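CRISPR-associated protein, Cse1 family (Acidimicrobium ferrooxidans, PDB 4H3T) probably serves as the large Cse1 subunit of a type I-E Cascade complex, which uses CRISPR RNA to recognise invading DNA. Local coordinates at residues 194-206 against 360-373. The protein carries 1 engineered substitution. Residues are numbered along the deposited sequence; the frame is centred on the assembly and turned at random.
Sequences IGYLAWIGFVAPV and VSLLVTSAKFGNMS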
ATOM      1  N   ILE A 194      10.263  -8.043 -10.386  1.00 41.74           N
ATOM      2  CA  ILE A 194       9.591  -8.013  -9.077  1.00 40.33           C
ATOM      3  C   ILE A 194       8.091  -8.316  -9.275  1.00 40.72           C
ATOM      4  O   ILE A 194       7.579  -8.134 -10.377  1.00 39.03           O
ATOM      5  CB  ILE A 194       9.780  -6.699  -8.326  1.00 42.54           C
ATOM      6  CG1 ILE A 194       9.134  -5.500  -9.092  1.00 41.70           C
ATOM      7  CG2 ILE A 194      11.285  -6.467  -8.062  1.00 42.66           C
ATOM      8  CD1 ILE A 194       9.336  -4.173  -8.422  1.00 43.05           C
ATOM      9  N   GLY A 195       7.416  -8.779  -8.232  1.00 37.20           N
ATOM     10  CA  GLY A 195       5.978  -9.021  -8.317  1.00 37.63           C
ATOM     11  C   GLY A 195       5.213  -7.748  -8.641  1.00 40.57           C
ATOM     12  O   GLY A 195       5.660  -6.626  -8.359  1.00 39.08           O
ATOM     13  N   TYR A 196       4.045  -7.917  -9.217  1.00 37.80           N
ATOM     14  CA  TYR A 196       3.246  -6.774  -9.633  1.00 38.45           C
ATOM     15  C   TYR A 196       2.815  -5.851  -8.458  1.00 39.40           C
ATOM     16  O   TYR A 196       2.895  -4.637  -8.593  1.00 39.14           O
ATOM     17  CB  TYR A 196       2.036  -7.263 -10.388  1.00 40.55           C
ATOM     18  CG  TYR A 196       1.079  -6.144 -10.755  1.00 41.79           C
ATOM     19  CD1 TYR A 196       1.292  -5.362 -11.870  1.00 45.55           C
ATOM     20  CD2 TYR A 196       0.026  -5.806  -9.918  1.00 42.11           C
ATOM     21  CE1 TYR A 196       0.406  -4.343 -12.219  1.00 43.97           C
ATOM     22  CE2 TYR A 196      -0.827  -4.758 -10.220  1.00 43.07           C
ATOM     23  CZ  TYR A 196      -0.691  -4.085 -11.421  1.00 41.83           C
ATOM     24  OH  TYR A 196      -1.527  -3.032 -11.725  1.00 39.72           O
ATOM     25  N   LEU A 197       2.456  -6.408  -7.297  1.00 38.64           N
ATOM     26  CA  LEU A 197       2.112  -5.588  -6.134  1.00 38.62           C
ATOM     27  C   LEU A 197       3.342  -4.921  -5.541  1.00 43.42           C
ATOM     28  O   LEU A 197       3.204  -3.844  -4.958  1.00 44.01           O
ATOM     29  CB  LEU A 197       1.341  -6.354  -5.052  1.00 37.49           C
ATOM     30  CG  LEU A 197      -0.090  -6.653  -5.322  1.00 39.94           C
ATOM     31  CD1 LEU A 197      -0.774  -7.224  -4.068  1.00 38.34           C
ATOM     32  CD2 LEU A 197      -0.837  -5.381  -5.735  1.00 40.65           C
ATOM     33  N   ALA A 198       4.518  -5.535  -5.693  1.00 39.61           N
ATOM     34  CA  ALA A 198       5.785  -4.916  -5.280  1.00 40.44           C
ATOM     35  C   ALA A 198       6.102  -3.672  -6.203  1.00 45.12           C
ATOM     36  O   ALA A 198       6.782  -2.751  -5.778  1.00 45.61           O
ATOM     37  CB  ALA A 198       6.941  -5.925  -5.309  1.00 40.30           C
ATOM     38  N   TRP A 199       5.652  -3.705  -7.459  1.00 41.51           N
ATOM     39  CA  TRP A 199       5.846  -2.643  -8.422  1.00 41.92           C
ATOM     40  C   TRP A 199       4.871  -1.485  -8.250  1.00 43.69           C
ATOM     41  O   TRP A 199       5.259  -0.338  -8.387  1.00 42.72           O
ATOM     42  CB  TRP A 199       5.702  -3.210  -9.832  1.00 43.17           C
ATOM     43  CG  TRP A 199       5.941  -2.184 -10.897  1.00 44.37           C
ATOM     44  CD1 TRP A 199       7.092  -1.481 -11.122  1.00 47.01           C
ATOM     45  CD2 TRP A 199       5.013  -1.782 -11.917  1.00 44.54           C
ATOM     46  NE1 TRP A 199       6.921  -0.652 -12.192  1.00 47.61           N
ATOM     47  CE2 TRP A 199       5.640  -0.776 -12.671  1.00 48.83           C
ATOM     48  CE3 TRP A 199       3.692  -2.139 -12.227  1.00 45.87           C
ATOM     49  CZ2 TRP A 199       4.987  -0.100 -13.711  1.00 49.80           C
ATOM     50  CZ3 TRP A 199       3.030  -1.449 -13.245  1.00 48.29           C
ATOM     51  CH2 TRP A 199       3.693  -0.471 -14.000  1.00 49.73           C
ATOM     52  N   ILE A 200       3.594  -1.756  -8.053  1.00 40.87           N
ATOM     53  CA  ILE A 200       2.620  -0.648  -7.985  1.00 41.30           C
ATOM     54  C   ILE A 200       2.610   0.014  -6.581  1.00 45.18           C
ATOM     55  O   ILE A 200       2.972  -0.595  -5.567  1.00 42.91           O
ATOM     56  CB  ILE A 200       1.164  -1.024  -8.390  1.00 41.95           C
ATOM     57  CG1 ILE A 200       0.533  -2.105  -7.483  1.00 43.29           C
ATOM     58  CG2 ILE A 200       1.092  -1.450  -9.847  1.00 44.72           C
ATOM     59  CD1 ILE A 200      -0.931  -2.082  -7.399  1.00 40.74           C
ATOM     60  N   GLY A 201       2.132   1.234  -6.568  1.00 42.47           N
ATOM     61  CA  GLY A 201       1.777   1.959  -5.355  1.00 43.38           C
ATOM     62  C   GLY A 201       0.330   1.585  -5.055  1.00 45.90           C
ATOM     63  O   GLY A 201      -0.573   1.989  -5.773  1.00 46.50           O
ATOM     64  N   PHE A 202       0.083   0.770  -4.010  1.00 44.80           N
ATOM     65  CA  PHE A 202      -1.283   0.275  -3.695  1.00 41.97           C
ATOM     66  C   PHE A 202      -2.025   1.216  -2.767  1.00 43.06           C
ATOM     67  O   PHE A 202      -1.439   1.731  -1.822  1.00 41.60           O
ATOM     68  CB  PHE A 202      -1.167  -1.081  -3.082  1.00 41.90           C
ATOM     69  CG  PHE A 202      -2.450  -1.678  -2.529  1.00 41.55           C
ATOM     70  CD1 PHE A 202      -3.285  -2.452  -3.331  1.00 40.63           C
ATOM     71  CD2 PHE A 202      -2.861  -1.400  -1.233  1.00 41.84           C
ATOM     72  CE1 PHE A 202      -4.490  -2.953  -2.819  1.00 40.19           C
ATOM     73  CE2 PHE A 202      -4.013  -1.938  -0.722  1.00 40.73           C
ATOM     74  CZ  PHE A 202      -4.834  -2.693  -1.516  1.00 39.69           C
ATOM     75  N   VAL A 203      -3.282   1.491  -3.078  1.00 39.24           N
ATOM     76  CA  VAL A 203      -4.161   2.292  -2.253  1.00 37.93           C
ATOM     77  C   VAL A 203      -5.543   1.650  -2.298  1.00 41.61           C
ATOM     78  O   VAL A 203      -6.023   1.331  -3.368  1.00 41.45           O
ATOM     79  CB  VAL A 203      -4.197   3.808  -2.592  1.00 42.99           C
ATOM     80  CG1 VAL A 203      -4.643   4.076  -4.043  1.00 46.36           C
ATOM     81  CG2 VAL A 203      -5.128   4.547  -1.616  1.00 42.96           C
ATOM     82  N   ALA A 204      -6.183   1.498  -1.160  1.00 38.35           N
ATOM     83  CA  ALA A 204      -7.534   0.925  -1.101  1.00 40.08           C
ATOM     84  C   ALA A 204      -8.269   1.470   0.124  1.00 42.55           C
ATOM     85  O   ALA A 204      -7.685   1.664   1.199  1.00 39.83           O
ATOM     86  CB  ALA A 204      -7.492  -0.595  -1.057  1.00 40.49           C
ATOM     87  N   PRO A 205      -9.558   1.768  -0.038  1.00 38.44           N
ATOM     88  CA  PRO A 205     -10.323   2.230   1.110  1.00 41.63           C
ATOM     89  C   PRO A 205     -10.721   1.073   2.025  1.00 44.40           C
ATOM     90  O   PRO A 205     -10.977  -0.066   1.599  1.00 44.51           O
ATOM     91  CB  PRO A 205     -11.571   2.854   0.465  1.00 43.77           C
ATOM     92  CG  PRO A 205     -11.789   1.961  -0.737  1.00 45.35           C
ATOM     93  CD  PRO A 205     -10.407   1.705  -1.256  1.00 40.76           C
ATOM     94  N   VAL A 206     -10.797   1.383   3.298  1.00 40.85           N
ATOM     95  CA  VAL A 206     -11.209   0.432   4.322  1.00 40.98           C
ATOM     96  C   VAL A 206     -12.335   1.068   5.120  1.00 43.96           C
ATOM     97  O   VAL A 206     -12.231   2.249   5.525  1.00 43.36           O
ATOM     98  CB  VAL A 206      -9.983   0.056   5.189  1.00 44.00           C
ATOM     99  CG1 VAL A 206     -10.392  -0.855   6.344  1.00 44.53           C
ATOM    100  CG2 VAL A 206      -8.914  -0.611   4.332  1.00 43.79           C
ATOM    101  N   VAL A 360     -13.388   7.218   5.073  1.00 44.39           N
ATOM    102  CA  VAL A 360     -12.787   5.897   4.773  1.00 43.09           C
ATOM    103  C   VAL A 360     -11.403   5.949   5.280  1.00 44.02           C
ATOM    104  O   VAL A 360     -10.781   7.021   5.297  1.00 44.05           O
ATOM    105  CB  VAL A 360     -12.829   5.462   3.299  1.00 45.98           C
ATOM    106  CG1 VAL A 360     -14.260   5.163   2.862  1.00 46.65           C
ATOM    107  CG2 VAL A 360     -12.156   6.482   2.387  1.00 46.60           C
ATOM    108  N   SER A 361     -10.869   4.796   5.607  1.00 40.09           N
ATOM    109  CA  SER A 361      -9.489   4.698   6.000  1.00 42.05           C
ATOM    110  C   SER A 361      -8.704   4.179   4.771  1.00 47.09           C
ATOM    111  O   SER A 361      -8.938   3.041   4.316  1.00 47.27           O
ATOM    112  CB  SER A 361      -9.400   3.763   7.192  1.00 44.24           C
ATOM    113  OG  SER A 361      -8.045   3.467   7.458  1.00 48.95           O
ATOM    114  N   LEU A 362      -7.779   4.990   4.243  1.00 39.13           N
ATOM    115  CA  LEU A 362      -7.050   4.606   3.053  1.00 39.46           C
ATOM    116  C   LEU A 362      -5.822   3.833   3.443  1.00 43.84           C
ATOM    117  O   LEU A 362      -4.980   4.360   4.136  1.00 45.48           O
ATOM    118  CB  LEU A 362      -6.648   5.843   2.227  1.00 39.35           C
ATOM    119  CG  LEU A 362      -7.767   6.676   1.687  1.00 42.44           C
ATOM    120  CD1 LEU A 362      -7.213   7.799   0.900  1.00 43.88           C
ATOM    121  CD2 LEU A 362      -8.777   5.813   0.825  1.00 42.60           C
ATOM    122  N   LEU A 363      -5.726   2.597   2.999  1.00 39.26           N
ATOM    123  CA  LEU A 363      -4.566   1.746   3.228  1.00 37.60           C
ATOM    124  C   LEU A 363      -3.624   2.002   2.096  1.00 39.85           C
ATOM    125  O   LEU A 363      -4.016   1.828   0.963  1.00 39.82           O
ATOM    126  CB  LEU A 363      -4.990   0.281   3.257  1.00 38.61           C
ATOM    127  CG  LEU A 363      -3.871  -0.801   3.270  1.00 43.67           C
ATOM    128  CD1 LEU A 363      -2.919  -0.639   4.441  1.00 46.13           C
ATOM    129  CD2 LEU A 363      -4.484  -2.149   3.284  1.00 48.33           C
ATOM    130  N   VAL A 364      -2.385   2.382   2.370  1.00 39.65           N
ATOM    131  CA  VAL A 364      -1.388   2.607   1.332  1.00 40.50           C
ATOM    132  C   VAL A 364      -0.202   1.720   1.542  1.00 42.04           C
ATOM    133  O   VAL A 364       0.365   1.712   2.653  1.00 40.45           O
ATOM    134  CB  VAL A 364      -1.006   4.133   1.481  1.00 48.25           C
ATOM    135  CG1 VAL A 364       0.153   4.549   0.636  1.00 51.41           C
ATOM    136  CG2 VAL A 364      -2.206   5.032   1.199  1.00 47.23           C
ATOM    137  N   THR A 365       0.283   1.089   0.497  1.00 39.40           N
ATOM    138  CA  THR A 365       1.570   0.388   0.533  1.00 39.11           C
ATOM    139  C   THR A 365       2.452   0.659  -0.710  1.00 43.72           C
ATOM    140  O   THR A 365       1.938   0.884  -1.802  1.00 45.06           O
ATOM    141  CB  THR A 365       1.420  -1.159   0.671  1.00 50.62           C
ATOM    142  OG1 THR A 365       0.965  -1.680  -0.604  1.00 55.31           O
ATOM    143  CG2 THR A 365       0.477  -1.545   1.832  1.00 48.83           C
ATOM    144  N   SER A 366       3.790   0.666  -0.522  1.00 43.21           N
ATOM    145  CA  SER A 366       4.748   0.691  -1.658  1.00 45.04           C
ATOM    146  C   SER A 366       6.017   0.062  -1.223  1.00 47.96           C
ATOM    147  O   SER A 366       6.254  -0.066  -0.034  1.00 45.43           O
ATOM    148  CB  SER A 366       4.987   2.108  -2.201  1.00 49.00           C
ATOM    149  OG  SER A 366       5.771   2.836  -1.292  1.00 53.50           O
ATOM    150  N   ALA A 367       6.830  -0.353  -2.178  1.00 47.28           N
ATOM    151  CA  ALA A 367       8.095  -1.041  -1.902  1.00 48.31           C
ATOM    152  C   ALA A 367       9.174  -0.466  -2.731  1.00 54.34           C
ATOM    153  O   ALA A 367       8.899   0.061  -3.810  1.00 51.86           O
ATOM    154  CB  ALA A 367       7.953  -2.515  -2.190  1.00 49.37           C
ATOM    155  N   LYS A 368      10.412  -0.575  -2.212  1.00 53.39           N
ATOM    156  CA  LYS A 368      11.643  -0.159  -2.865  1.00 55.46           C
ATOM    157  C   LYS A 368      12.660  -1.301  -2.728  1.00 55.35           C
ATOM    158  O   LYS A 368      12.810  -1.876  -1.633  1.00 51.12           O
ATOM    159  CB  LYS A 368      12.172   1.131  -2.271  1.00 61.85           C
ATOM    160  CG  LYS A 368      13.077   1.891  -3.232  1.00 88.62           C
ATOM    161  CD  LYS A 368      13.983   2.920  -2.520  1.00110.19           C
ATOM    162  CE  LYS A 368      13.389   4.313  -2.438  1.00122.87           C
ATOM    163  NZ  LYS A 368      14.377   5.292  -1.893  1.00129.12           N
ATOM    164  N   PHE A 369      13.266  -1.694  -3.864  1.00 53.32           N
ATOM    165  CA  PHE A 369      14.225  -2.784  -3.951  1.00 54.57           C
ATOM    166  C   PHE A 369      15.603  -2.282  -4.275  1.00 59.67           C
ATOM    167  O   PHE A 369      15.738  -1.273  -4.960  1.00 62.31           O
ATOM    168  CB  PHE A 369      13.824  -3.803  -5.044  1.00 55.32           C
ATOM    169  CG  PHE A 369      12.568  -4.519  -4.692  1.00 53.64           C
ATOM    170  CD1 PHE A 369      12.610  -5.768  -4.078  1.00 53.02           C
ATOM    171  CD2 PHE A 369      11.330  -3.919  -4.901  1.00 54.36           C
ATOM    172  CE1 PHE A 369      11.436  -6.398  -3.669  1.00 53.53           C
ATOM    173  CE2 PHE A 369      10.159  -4.540  -4.481  1.00 54.69           C
ATOM    174  CZ  PHE A 369      10.217  -5.779  -3.864  1.00 52.77           C
ATOM    175  N   GLY A 370      16.596  -3.003  -3.799  1.00 56.08           N
ATOM    176  CA  GLY A 370      18.006  -2.748  -4.095  1.00 56.70           C
ATOM    177  C   GLY A 370      18.657  -3.976  -4.704  1.00 60.84           C
ATOM    178  O   GLY A 370      18.022  -5.035  -4.878  1.00 56.94           O
ATOM    179  N   ASN A 371      19.955  -3.839  -5.006  1.00 57.36           N
ATOM    180  CA  ASN A 371      20.802  -4.907  -5.540  1.00 57.36           C
ATOM    181  C   ASN A 371      20.160  -5.631  -6.734  1.00 61.02           C
ATOM    182  O   ASN A 371      19.922  -6.846  -6.681  1.00 60.61           O
ATOM    183  CB  ASN A 371      21.133  -5.880  -4.408  1.00 63.26           C
ATOM    184  CG  ASN A 371      21.762  -5.165  -3.228  1.00 77.48           C
ATOM    185  OD1 ASN A 371      21.193  -5.065  -2.140  1.00 69.65           O
ATOM    186  ND2 ASN A 371      22.890  -4.554  -3.456  1.00 69.41           N
HETATM  187  N   MSE A 372      19.845  -4.858  -7.800  1.00 57.03           N
HETATM  188  CA  MSE A 372      19.260  -5.356  -9.040  1.00 55.33           C
HETATM  189  C   MSE A 372      17.922  -6.107  -8.730  1.00 55.03           C
HETATM  190  O   MSE A 372      17.709  -7.262  -9.133  1.00 53.10           O
HETATM  191  CB  MSE A 372      20.260  -6.278  -9.784  1.00 58.97           C
HETATM  192  CG  MSE A 372      21.531  -5.526 -10.333  1.00 70.33           C
HETATM  193 SE   MSE A 372      21.006  -4.329 -11.806  0.48 81.96          SE
HETATM  194  CE  MSE A 372      21.058  -2.634 -10.888  1.00 79.32           C
ATOM    195  N   SER A 373      17.082  -5.453  -7.943  1.00 50.43           N
ATOM    196  CA  SER A 373      15.750  -5.910  -7.588  1.00 49.55           C
ATOM    197  C   SER A 373      15.728  -7.235  -6.795  1.00 51.37           C
ATOM    198  O   SER A 373      14.714  -7.916  -6.781  1.00 49.37           O
ATOM    199  CB  SER A 373      14.889  -6.027  -8.846  1.00 54.95           C
ATOM    200  OG  SER A 373      14.627  -4.721  -9.330  1.00 58.09           O
TER
HETATM  201  O   HOH W   1       2.485  -1.975  -3.049  1.00 45.34           O
HETATM  202  O   HOH W   2       5.851  -0.335  -4.889  1.00 46.95           O
HETATM  203  O   HOH W   3       9.001  -1.222  -6.405  1.00 54.55           O
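Phe-202, Ala-204 and Val-206 pair with Thr-365, Leu-363 and Ser-361 through six backbone hydrogen bonds, and the axes of the segments 202-206 and 360-370 run antiparallel at 150°, approaching to 4.4 Å. Val-203 and Pro-205 face Val-364 and Leu-362 at the non-hydrogen-bonded pairs between them. On the Phe-202 side of the sheet, the ring stands with CG anti to the backbone N (chi1 173°), which carries its CE2 edge to Leu-363 CD2 at 4.0 Å, near the ring plane. Val-206 CG2 approaches CB of the same leucine from the next pair. On the other side, Val-203 CG2 and Val-364 CG2 lie side by side at 4.1 Å, while Leu-362 CD2 lies against Pro-205, 3.9 Å from Pro-205 CA. Beyond Gly-201 the direct pairing gives way to water. One water joins Leu-197 O to Thr-365 OG1; a second accepts from Ala-367 N at 2.9 Å and lies within donating distance of Ala-198 O and Ile-200 O; a third donates to both Ala-198 O and Ala-367 O. Past these waters the side chain of Phe-369 packs against the 194-206 segment: Ile-194 CG2 sits over the ring centre in a CH-pi contact, 4.0 Å from the Phe-369 centroid and 8° off the normal, and Ala-198 CB comes to 3.6 Å from Phe-369 CZ. The same Ile-194 CG2 also meets Ser-373 CB at 3.7 Å. An alanine in place of Phe-369 would take away this ring, and Ile-194 and Ala-198 would probably lose their apolar partner on the strand. Pro-54 and Glu-53 of helix 52-68 touch Phe-202 and Leu-363, and helix 210-217 packs against Pro-205 and Val-360. Strand 375-387 flanks 360-370 on its other edge, making 202-206 an edge strand of a three-stranded antiparallel sheet.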